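Side-chain contacts in RagB/SusD domain protein (Flavobacterium johnsoniae, PDB 5J90), which probably binds chitin at the cell surface as a SusD-like outer-membrane lipoprotein serving the bacterium's chitin utilization system: residues F37-I40 and Q41-T44; L51-G54 and L55-D58; I255-S259 and S260-D264; E431-E434 and A435-D438. All coordinates share one frame; numbering follows the deposited sequence.

Contact 1 (F37-I40 and Q41-T44); sequences FNNI and QVLT
N38 and L43 meet through both backbone and side chain where the chain turns sharply out of helix 33-37. The backbone N of L43 donates to the carbonyl O of N38 at 3.1 Å, with an N-H...O angle of 159° and the donor tilted a little from the carbonyl plane. A bond from residue i+5 back to residue i closes a wide pi-turn through N39, I40, Q41 and V42. The two side chains cross at about a right angle, and the amide OD1 of N38 rests 3.6 Å from CD1 of L43. N39 turns its amide oxygen to V42: OD1 lies 3.5 Å from CG2 and slightly farther from CG1. CG of N39 stands beside its own backbone N (chi1 -67°), and from there ND2 can reach back to the carbonyl O of P35, which fixes the rotation of the amide. Two ordered waters join the turn. Water 1 donates to F37 O and Q41 O, 2.7 Å from each, and bridges the residue just before the turn to Q41 within it. Water 2 accepts from T44 N at 3.2 Å and lies 3.1 Å from N38 O. Farther out, Q52 of helix 46-54 grips the turn with both ends of its amide, NE2 donating to I40 O and OE1 accepting from V42 N. L122 of helix 113-134 packs against F37 and I40. Across the turn the asparagine oxygens only pack on aliphatic carbons of L43 and V42, so holding its shape probably falls to the L43-N38 peptide bond, the waters and the Q52 amide.

Contact 2 (L51-G54 and L55-D58); sequences LQQG and LNSD
The carbonyl O of Q53 receives two backbone donors from opposite faces of its plane, N of N56 and N of D58, each at 3.2 Å, and this pair of hydrogen bonds on one acceptor closes the tight passage from helix 46-54 into helix 57-60. N56 folds back over the end of the first helix. Its ND2 donates to Q52 O at 3.0 Å with an N-H...O angle of 166°; the acceptor lies almost exactly in the amide plane of N56, yet the donor stands above the carbonyl plane of Q52, away from the lone pairs. The same nitrogen gives to water 3, which in turn donates to L51 O at 2.7 Å. CG of N56, between its backbone N and carbonyl carbon (chi1 53°), puts the amide there, and OD1 also accepts from S57 N. A wider pi-type turn at 51-54 ends the first helix, and only L55 and N56, the latter at the N-cap position, separate it from helix 57-60, deep within the largely helical SusD-like fold. On the flank of the junction Q53 and D58 cross at about a right angle: NE2 of Q53 donates to OD1 of D58 at 2.9 Å on the syn side but well out of the carboxylate plane, amide and carboxylate being turned 65° apart. Q53 NE2 also donates to E431, D58 OD1 also accepts from G432 N, and D58 OD2 is bonded to Y49. Facing helix 83-108, L51 and L55 run side by side, CD2 against CD1 at 4.1 Å, and both rest on W85.

Contact 3 (I255-S259 and S260-D264); sequences IATIS and SSWLD
One face of the W262 indole carries the methyl CG2 of T257, which stands 3.9 Å from the centroid of the five-membered ring and 28° off its normal, a CH-pi contact displaced toward the rim near NE1 and CE2. The backbone of I258 comes to the ring obliquely, while CG1 of I258 touches the benzene end at CZ3, 3.9 Å away. T257 places its methyl there because CG2 is anti to the backbone N; OG1 takes the branch beside that N. W262 in turn has CG beside its own backbone N (chi1 -57°), which lays the indole back along the last turn of the helix. With an alanine in place of W262, the T257 methyl and CG1 of I258 are likely to lose their aromatic partner, opening a gap against the helix end. Beneath the ring the backbone widens. T257 O accepts from both S261 N, at 3.0 Å, and W262 N, at 3.1 Å, and L263, with a positive phi of 55°, then ends the helix. L263 N returns to S259 O at 2.9 Å, and outside this bond D264 N reaches I258 O at 3.0 Å. Water 4 joins S259 OG and S260 OG, the former also bonded to R266. D264 OD1 bonds T68 OG1 and makes a salt bridge to K309. Helix 255-261 lies against helix 46-54, with I258 on Y49 and W262 on Q50, and the chain leaves it for strand 266-267, the antiparallel partner of strand 64-65.

Contact 4 (E431-E434 and A435-D438); sequences EGQE and AWSD
Q433, E434 and A435 give up the most surface within the first two turns of helix 432-442. Q433 turns its amide to W436: OE1 lies at the ring edge, near the ring plane and 3.5 Å from CE3, with amide and indole planes 79° apart. Its CG is anti to the backbone N, and a bend at chi2 (67°) then carries the amide alongside the helix toward the next turn. There NE2 donates to water 5 at 3.1 Å, and the same water is hydrogen-bonded to S437 OG, while OE1 accepts from S57. A leucine in place of Q433 would probably leave the S57 hydroxyl without this acceptor and water 5 without its amide donor. The turn is a capped helix start. E431, at the N-cap, accepts from N-H groups at the helix start, OE1 taking E434 N at 3.0 Å and OE2 taking Q433 N; OE1 is met on its syn side, OE2 from above the carboxylate plane, and OE2 also accepts from Q53 NE2. The negative charge there would favourably offset the positive end of the helix dipole. Regular i+4 bonds follow, among them W436 N to G432 O at 2.9 Å. A435 sets its methyl 3.7 Å from G432 O and packs on S61 and W425. E434 accepts from D438 N at its backbone O, and its OE1 makes a salt bridge with R213. Its OE2 comes 4.6 Å from OD1 of D438, a pair of like charges probably made tolerable by R213 on one carboxylate and by K424 and R441 on the other.

How the contacts relate
Contact 2 is the hub of the four. It bonds to contact 1, 13 Å away between centres, through the amide of Q52, with OE1 2.9 Å from V42 N. Contact 4 is nearer still, its centre 11 Å off, and two side-chain bonds join them: Q53 NE2 to E431 OE2 at 2.8 Å and S57 OG to Q433 OE1 at 3.0 Å. Q41 of contact 1 packs on that same glutamate. Contact 3 brushes contact 2 where I255 CD1 lies 4.2 Å from D58 OD2, but stays about 6 Å, nearest atoms, from contacts 1 and 4. Together they describe connected packing inside the fold, and none can be tied to chitin binding from this geometry.

Contact 1 (F37-I40 and Q41-T44)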
loop_
_atom_site.group_PDB
_atom_site.type_symbol
_atom_site.label_atom_id
_atom_site.label_comp_id
_atom_site.label_asym_id
_atom_site.label_seq_id
_atom_site.Cartn_x
_atom_site.Cartn_y
_atom_site.Cartn_z
ATOM N N PHE A 37 11.698 -16.529 26.086
ATOM C CA PHE A 37 11.106 -17.817 25.736
ATOM C C PHE A 37 9.654 -17.930 26.174
ATOM O O PHE A 37 8.834 -18.539 25.484
ATOM C CB PHE A 37 11.886 -18.959 26.406
ATOM C CG PHE A 37 13.200 -19.288 25.742
ATOM C CD1 PHE A 37 13.266 -19.594 24.388
ATOM C CD2 PHE A 37 14.376 -19.308 26.486
ATOM C CE1 PHE A 37 14.479 -19.916 23.797
ATOM C CE2 PHE A 37 15.587 -19.628 25.898
ATOM C CZ PHE A 37 15.640 -19.930 24.550
ATOM N N ASN A 38 9.346 -17.354 27.335
ATOM C CA ASN A 38 8.035 -17.529 27.949
ATOM C C ASN A 38 6.988 -16.513 27.506
ATOM O O ASN A 38 5.837 -16.585 27.930
ATOM C CB ASN A 38 8.147 -17.504 29.479
ATOM C CG ASN A 38 8.750 -18.771 30.036
ATOM O OD1 ASN A 38 8.610 -19.848 29.451
ATOM N ND2 ASN A 38 9.437 -18.651 31.164
ATOM N N ASN A 39 7.386 -15.572 26.651
ATOM C CA ASN A 39 6.478 -14.475 26.291
ATOM C C ASN A 39 6.403 -14.115 24.817
ATOM O O ASN A 39 5.865 -13.072 24.474
ATOM C CB ASN A 39 6.759 -13.221 27.130
ATOM C CG ASN A 39 6.421 -13.418 28.597
ATOM O OD1 ASN A 39 5.261 -13.289 29.005
ATOM N ND2 ASN A 39 7.426 -13.745 29.394
ATOM N N ILE A 40 6.934 -14.959 23.942
ATOM C CA ILE A 40 6.647 -14.809 22.513
ATOM C C ILE A 40 5.153 -15.057 22.344
ATOM O O ILE A 40 4.414 -14.198 21.849
ATOM C CB ILE A 40 7.492 -15.764 21.659
ATOM C CG1 ILE A 40 8.970 -15.404 21.810
ATOM C CG2 ILE A 40 7.052 -15.724 20.187
ATOM C CD1 ILE A 40 9.905 -16.533 21.444
ATOM N N GLN A 41 4.704 -16.234 22.778
ATOM C CA GLN A 41 3.324 -16.417 23.203
ATOM C C GLN A 41 3.349 -16.447 24.720
ATOM O O GLN A 41 4.105 -17.220 25.312
ATOM C CB GLN A 41 2.740 -17.723 22.664
ATOM C CG GLN A 41 2.552 -17.691 21.170
ATOM C CD GLN A 41 1.773 -18.881 20.667
ATOM O OE1 GLN A 41 1.777 -19.953 21.277
ATOM N NE2 GLN A 41 1.085 -18.703 19.551
ATOM N N VAL A 42 2.555 -15.597 25.361
ATOM C CA VAL A 42 2.565 -15.555 26.821
ATOM C C VAL A 42 2.025 -16.860 27.391
ATOM O O VAL A 42 0.862 -17.203 27.198
ATOM C CB VAL A 42 1.776 -14.355 27.360
ATOM C CG1 VAL A 42 1.676 -14.432 28.883
ATOM C CG2 VAL A 42 2.445 -13.057 26.923
ATOM N N LEU A 43 2.886 -17.603 28.078
ATOM C CA LEU A 43 2.503 -18.931 28.534
ATOM C C LEU A 43 1.662 -18.885 29.796
ATOM O O LEU A 43 0.813 -19.757 30.012
ATOM C CB LEU A 43 3.742 -19.804 28.733
ATOM C CG LEU A 43 4.544 -20.069 27.462
ATOM C CD1 LEU A 43 5.664 -21.060 27.745
ATOM C CD2 LEU A 43 3.656 -20.560 26.324
ATOM N N THR A 44 1.893 -17.871 30.625
ATOM C CA THR A 44 1.141 -17.713 31.864
ATOM C C THR A 44 1.094 -16.239 32.271
ATOM O O THR A 44 2.040 -15.498 32.036
ATOM C CB THR A 44 1.764 -18.567 32.998
ATOM O OG1 THR A 44 0.830 -18.691 34.081
ATOM C CG2 THR A 44 3.048 -17.936 33.504
HETATM O O HOH W 1 6.440 -18.118 24.200
HETATM O O HOH W 2 4.657 -16.218 30.719
#

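Contact 2 (L51-G54 and L55-D58)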
loop_
_atom_site.group_PDB
_atom_site.type_symbol
_atom_site.label_atom_id
_atom_site.label_comp_id
_atom_site.label_asym_id
_atom_site.label_seq_id
_atom_site.Cartn_x
_atom_site.Cartn_y
_atom_site.Cartn_z
ATOM N N LEU A 51 -5.784 -12.659 25.697
ATOM C CA LEU A 51 -5.822 -11.282 25.187
ATOM C C LEU A 51 -4.685 -10.978 24.200
ATOM O O LEU A 51 -4.860 -10.213 23.251
ATOM C CB LEU A 51 -5.803 -10.278 26.348
ATOM C CG LEU A 51 -6.997 -10.401 27.297
ATOM C CD1 LEU A 51 -6.778 -9.498 28.501
ATOM C CD2 LEU A 51 -8.279 -10.033 26.581
ATOM N N GLN A 52 -3.526 -11.587 24.419
ATOM C CA GLN A 52 -2.373 -11.358 23.558
ATOM C C GLN A 52 -2.584 -11.918 22.163
ATOM O O GLN A 52 -2.182 -11.290 21.180
ATOM C CB GLN A 52 -1.126 -11.997 24.162
ATOM C CG GLN A 52 0.130 -11.647 23.380
ATOM C CD GLN A 52 1.182 -12.740 23.410
ATOM O OE1 GLN A 52 0.898 -13.888 23.768
ATOM N NE2 GLN A 52 2.404 -12.389 23.030
ATOM N N GLN A 53 -3.193 -13.100 22.067
ATOM C CA GLN A 53 -3.369 -13.736 20.769
ATOM C C GLN A 53 -4.714 -14.448 20.610
ATOM O O GLN A 53 -5.262 -14.517 19.510
ATOM C CB GLN A 53 -2.204 -14.694 20.484
ATOM C CG GLN A 53 -2.275 -15.291 19.089
ATOM C CD GLN A 53 -1.025 -16.063 18.661
ATOM O OE1 GLN A 53 0.117 -15.726 19.005
ATOM N NE2 GLN A 53 -1.248 -17.109 17.892
ATOM N N GLY A 54 -5.259 -14.975 21.706
ATOM C CA GLY A 54 -6.445 -15.812 21.627
ATOM C C GLY A 54 -7.686 -15.153 21.058
ATOM O O GLY A 54 -8.524 -15.811 20.430
ATOM N N LEU A 55 -7.807 -13.847 21.281
ATOM C CA LEU A 55 -8.985 -13.097 20.850
ATOM C C LEU A 55 -8.664 -12.130 19.703
ATOM O O LEU A 55 -9.446 -11.222 19.392
ATOM C CB LEU A 55 -9.611 -12.354 22.040
ATOM C CG LEU A 55 -10.281 -13.282 23.060
ATOM C CD1 LEU A 55 -10.644 -12.538 24.335
ATOM C CD2 LEU A 55 -11.522 -13.896 22.442
ATOM N N ASN A 56 -7.526 -12.356 19.051
ATOM C CA ASN A 56 -7.218 -11.625 17.821
ATOM C C ASN A 56 -6.845 -12.597 16.699
ATOM O O ASN A 56 -7.729 -13.206 16.109
ATOM C CB ASN A 56 -6.243 -10.433 18.033
ATOM C CG ASN A 56 -4.950 -10.815 18.750
ATOM O OD1 ASN A 56 -4.020 -11.330 18.140
ATOM N ND2 ASN A 56 -4.865 -10.495 20.043
ATOM N N SER A 57 -5.560 -12.786 16.434
ATOM C CA SER A 57 -5.171 -13.591 15.287
ATOM C C SER A 57 -5.588 -15.072 15.337
ATOM O O SER A 57 -5.792 -15.686 14.286
ATOM C CB SER A 57 -3.681 -13.449 15.008
ATOM O OG SER A 57 -2.900 -13.844 16.116
ATOM N N ASP A 58 -5.746 -15.653 16.532
ATOM C CA ASP A 58 -6.223 -17.045 16.593
ATOM C C ASP A 58 -7.605 -17.185 15.967
ATOM O O ASP A 58 -7.973 -18.260 15.492
ATOM C CB ASP A 58 -6.284 -17.562 18.034
ATOM C CG ASP A 58 -4.929 -17.997 18.569
ATOM O OD1 ASP A 58 -3.950 -18.082 17.787
ATOM O OD2 ASP A 58 -4.843 -18.251 19.795
HETATM O O HOH W 3 -6.921 -9.326 21.763
#

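Contact 3 (I255-S259 and S260-D264)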
loop_
_atom_site.group_PDB
_atom_site.type_symbol
_atom_site.label_atom_id
_atom_site.label_comp_id
_atom_site.label_asym_id
_atom_site.label_seq_id
_atom_site.Cartn_x
_atom_site.Cartn_y
_atom_site.Cartn_z
ATOM N N ILE A 255 -3.867 -22.465 25.707
ATOM C CA ILE A 255 -5.096 -22.755 24.984
ATOM C C ILE A 255 -5.851 -23.941 25.597
ATOM O O ILE A 255 -7.077 -23.999 25.528
ATOM C CB ILE A 255 -4.830 -22.973 23.475
ATOM C CG1 ILE A 255 -4.230 -21.701 22.855
ATOM C CG2 ILE A 255 -6.113 -23.344 22.749
ATOM C CD1 ILE A 255 -3.693 -21.908 21.456
ATOM N N ALA A 256 -5.123 -24.884 26.196
ATOM C CA ALA A 256 -5.778 -26.034 26.820
ATOM C C ALA A 256 -6.776 -25.583 27.889
ATOM O O ALA A 256 -7.884 -26.118 27.977
ATOM C CB ALA A 256 -4.740 -26.975 27.411
ATOM N N THR A 257 -6.390 -24.587 28.679
ATOM C CA THR A 257 -7.261 -24.030 29.715
ATOM C C THR A 257 -8.394 -23.201 29.111
ATOM O O THR A 257 -9.561 -23.376 29.462
ATOM C CB THR A 257 -6.450 -23.164 30.690
ATOM O OG1 THR A 257 -5.510 -23.993 31.383
ATOM C CG2 THR A 257 -7.357 -22.469 31.703
ATOM N N ILE A 258 -8.047 -22.279 28.214
ATOM C CA ILE A 258 -9.038 -21.423 27.562
ATOM C C ILE A 258 -10.130 -22.257 26.904
ATOM O O ILE A 258 -11.323 -21.928 26.985
ATOM C CB ILE A 258 -8.363 -20.495 26.535
ATOM C CG1 ILE A 258 -7.342 -19.612 27.252
ATOM C CG2 ILE A 258 -9.404 -19.657 25.817
ATOM C CD1 ILE A 258 -6.391 -18.896 26.295
ATOM N N SER A 259 -9.728 -23.361 26.282
ATOM C CA SER A 259 -10.680 -24.269 25.653
ATOM C C SER A 259 -11.379 -25.207 26.655
ATOM O O SER A 259 -12.573 -25.066 26.910
ATOM C CB SER A 259 -9.999 -25.084 24.551
ATOM O OG SER A 259 -10.930 -25.947 23.927
ATOM N N SER A 260 -10.631 -26.152 27.217
ATOM C CA SER A 260 -11.229 -27.214 28.026
ATOM C C SER A 260 -11.846 -26.737 29.336
ATOM O O SER A 260 -12.888 -27.256 29.748
ATOM C CB SER A 260 -10.210 -28.318 28.304
ATOM O OG SER A 260 -9.867 -28.994 27.106
ATOM N N SER A 261 -11.216 -25.777 30.002
ATOM C CA SER A 261 -11.720 -25.320 31.299
ATOM C C SER A 261 -12.769 -24.222 31.181
ATOM O O SER A 261 -13.807 -24.269 31.848
ATOM C CB SER A 261 -10.576 -24.843 32.190
ATOM O OG SER A 261 -9.613 -25.864 32.363
ATOM N N TRP A 262 -12.503 -23.223 30.342
ATOM C CA TRP A 262 -13.362 -22.042 30.284
ATOM C C TRP A 262 -14.403 -22.109 29.177
ATOM O O TRP A 262 -15.364 -21.334 29.183
ATOM C CB TRP A 262 -12.531 -20.778 30.081
ATOM C CG TRP A 262 -11.488 -20.536 31.111
ATOM C CD1 TRP A 262 -11.340 -21.178 32.310
ATOM C CD2 TRP A 262 -10.429 -19.581 31.036
ATOM N NE1 TRP A 262 -10.259 -20.674 32.984
ATOM C CE2 TRP A 262 -9.671 -19.699 32.218
ATOM C CE3 TRP A 262 -10.036 -18.644 30.074
ATOM C CZ2 TRP A 262 -8.555 -18.907 32.473
ATOM C CZ3 TRP A 262 -8.927 -17.858 30.329
ATOM C CH2 TRP A 262 -8.200 -17.994 31.517
ATOM N N LEU A 263 -14.201 -23.009 28.218
ATOM C CA LEU A 263 -15.062 -23.109 27.038
ATOM C C LEU A 263 -15.169 -21.774 26.292
ATOM O O LEU A 263 -16.211 -21.457 25.717
ATOM C CB LEU A 263 -16.458 -23.606 27.426
ATOM C CG LEU A 263 -16.538 -24.910 28.227
ATOM C CD1 LEU A 263 -18.000 -25.254 28.510
ATOM C CD2 LEU A 263 -15.844 -26.062 27.514
ATOM N N ASP A 264 -14.083 -21.003 26.295
ATOM C CA ASP A 264 -14.087 -19.677 25.678
ATOM C C ASP A 264 -13.558 -19.684 24.243
ATOM O O ASP A 264 -13.574 -18.654 23.560
ATOM C CB ASP A 264 -13.263 -18.698 26.505
ATOM C CG ASP A 264 -14.090 -17.936 27.518
ATOM O OD1 ASP A 264 -15.346 -17.988 27.458
ATOM O OD2 ASP A 264 -13.466 -17.267 28.366
HETATM O O HOH W 4 -10.825 -28.501 24.489
#

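Contact 4 (E431-E434 and A435-D438)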
loop_
_atom_site.group_PDB
_atom_site.type_symbol
_atom_site.label_atom_id
_atom_site.label_comp_id
_atom_site.label_asym_id
_atom_site.label_seq_id
_atom_site.Cartn_x
_atom_site.Cartn_y
_atom_site.Cartn_z
ATOM N N GLU A 431 -1.141 -22.011 15.618
ATOM C CA GLU A 431 -0.427 -20.727 15.697
ATOM C C GLU A 431 -1.033 -19.657 14.762
ATOM O O GLU A 431 -0.596 -19.448 13.627
ATOM C CB GLU A 431 1.068 -20.938 15.433
ATOM C CG GLU A 431 1.979 -19.910 16.099
ATOM C CD GLU A 431 1.695 -18.492 15.631
ATOM O OE1 GLU A 431 2.229 -18.087 14.571
ATOM O OE2 GLU A 431 0.925 -17.783 16.310
ATOM N N GLY A 432 -2.044 -18.971 15.270
ATOM C CA GLY A 432 -2.849 -18.093 14.446
ATOM C C GLY A 432 -2.168 -16.859 13.888
ATOM O O GLY A 432 -2.602 -16.352 12.860
ATOM N N GLN A 433 -1.114 -16.374 14.537
ATOM C CA GLN A 433 -0.478 -15.137 14.092
ATOM C C GLN A 433 0.143 -15.272 12.699
ATOM O O GLN A 433 -0.107 -14.439 11.829
ATOM C CB GLN A 433 0.547 -14.666 15.128
ATOM C CG GLN A 433 1.328 -13.410 14.732
ATOM C CD GLN A 433 0.475 -12.149 14.654
ATOM O OE1 GLN A 433 -0.603 -12.051 15.260
ATOM N NE2 GLN A 433 0.964 -11.171 13.905
ATOM N N GLU A 434 0.918 -16.325 12.471
ATOM C CA GLU A 434 1.511 -16.512 11.157
ATOM C C GLU A 434 0.428 -16.736 10.103
ATOM O O GLU A 434 0.525 -16.228 8.994
ATOM C CB GLU A 434 2.502 -17.669 11.181
ATOM C CG GLU A 434 3.262 -17.856 9.864
ATOM C CD GLU A 434 3.995 -16.608 9.399
ATOM O OE1 GLU A 434 4.323 -15.729 10.225
ATOM O OE2 GLU A 434 4.266 -16.505 8.185
ATOM N N ALA A 435 -0.611 -17.493 10.447
ATOM C CA ALA A 435 -1.701 -17.741 9.506
ATOM C C ALA A 435 -2.422 -16.453 9.118
ATOM O O ALA A 435 -2.786 -16.272 7.953
ATOM C CB ALA A 435 -2.696 -18.764 10.088
ATOM N N TRP A 436 -2.635 -15.568 10.094
ATOM C CA TRP A 436 -3.253 -14.256 9.835
ATOM C C TRP A 436 -2.372 -13.403 8.918
ATOM O O TRP A 436 -2.869 -12.759 7.987
ATOM C CB TRP A 436 -3.539 -13.530 11.162
ATOM C CG TRP A 436 -4.098 -12.132 11.046
ATOM C CD1 TRP A 436 -5.142 -11.716 10.261
ATOM C CD2 TRP A 436 -3.657 -10.980 11.771
ATOM N NE1 TRP A 436 -5.362 -10.364 10.444
ATOM C CE2 TRP A 436 -4.467 -9.894 11.372
ATOM C CE3 TRP A 436 -2.654 -10.762 12.727
ATOM C CZ2 TRP A 436 -4.289 -8.604 11.883
ATOM C CZ3 TRP A 436 -2.484 -9.485 13.242
ATOM C CH2 TRP A 436 -3.300 -8.423 12.819
ATOM N N SER A 437 -1.067 -13.400 9.164
ATOM C CA SER A 437 -0.165 -12.657 8.283
ATOM C C SER A 437 -0.165 -13.217 6.854
ATOM O O SER A 437 -0.249 -12.462 5.885
ATOM C CB SER A 437 1.242 -12.624 8.875
ATOM O OG SER A 437 1.215 -11.898 10.092
ATOM N N ASP A 438 -0.090 -14.540 6.720
ATOM C CA ASP A 438 -0.128 -15.166 5.398
ATOM C C ASP A 438 -1.460 -14.919 4.690
ATOM O O ASP A 438 -1.493 -14.728 3.466
ATOM C CB ASP A 438 0.121 -16.667 5.545
ATOM C CG ASP A 438 1.255 -17.182 4.681
ATOM O OD1 ASP A 438 2.063 -16.400 4.128
ATOM O OD2 ASP A 438 1.328 -18.419 4.560
HETATM O O HOH W 5 3.186 -12.257 12.051
#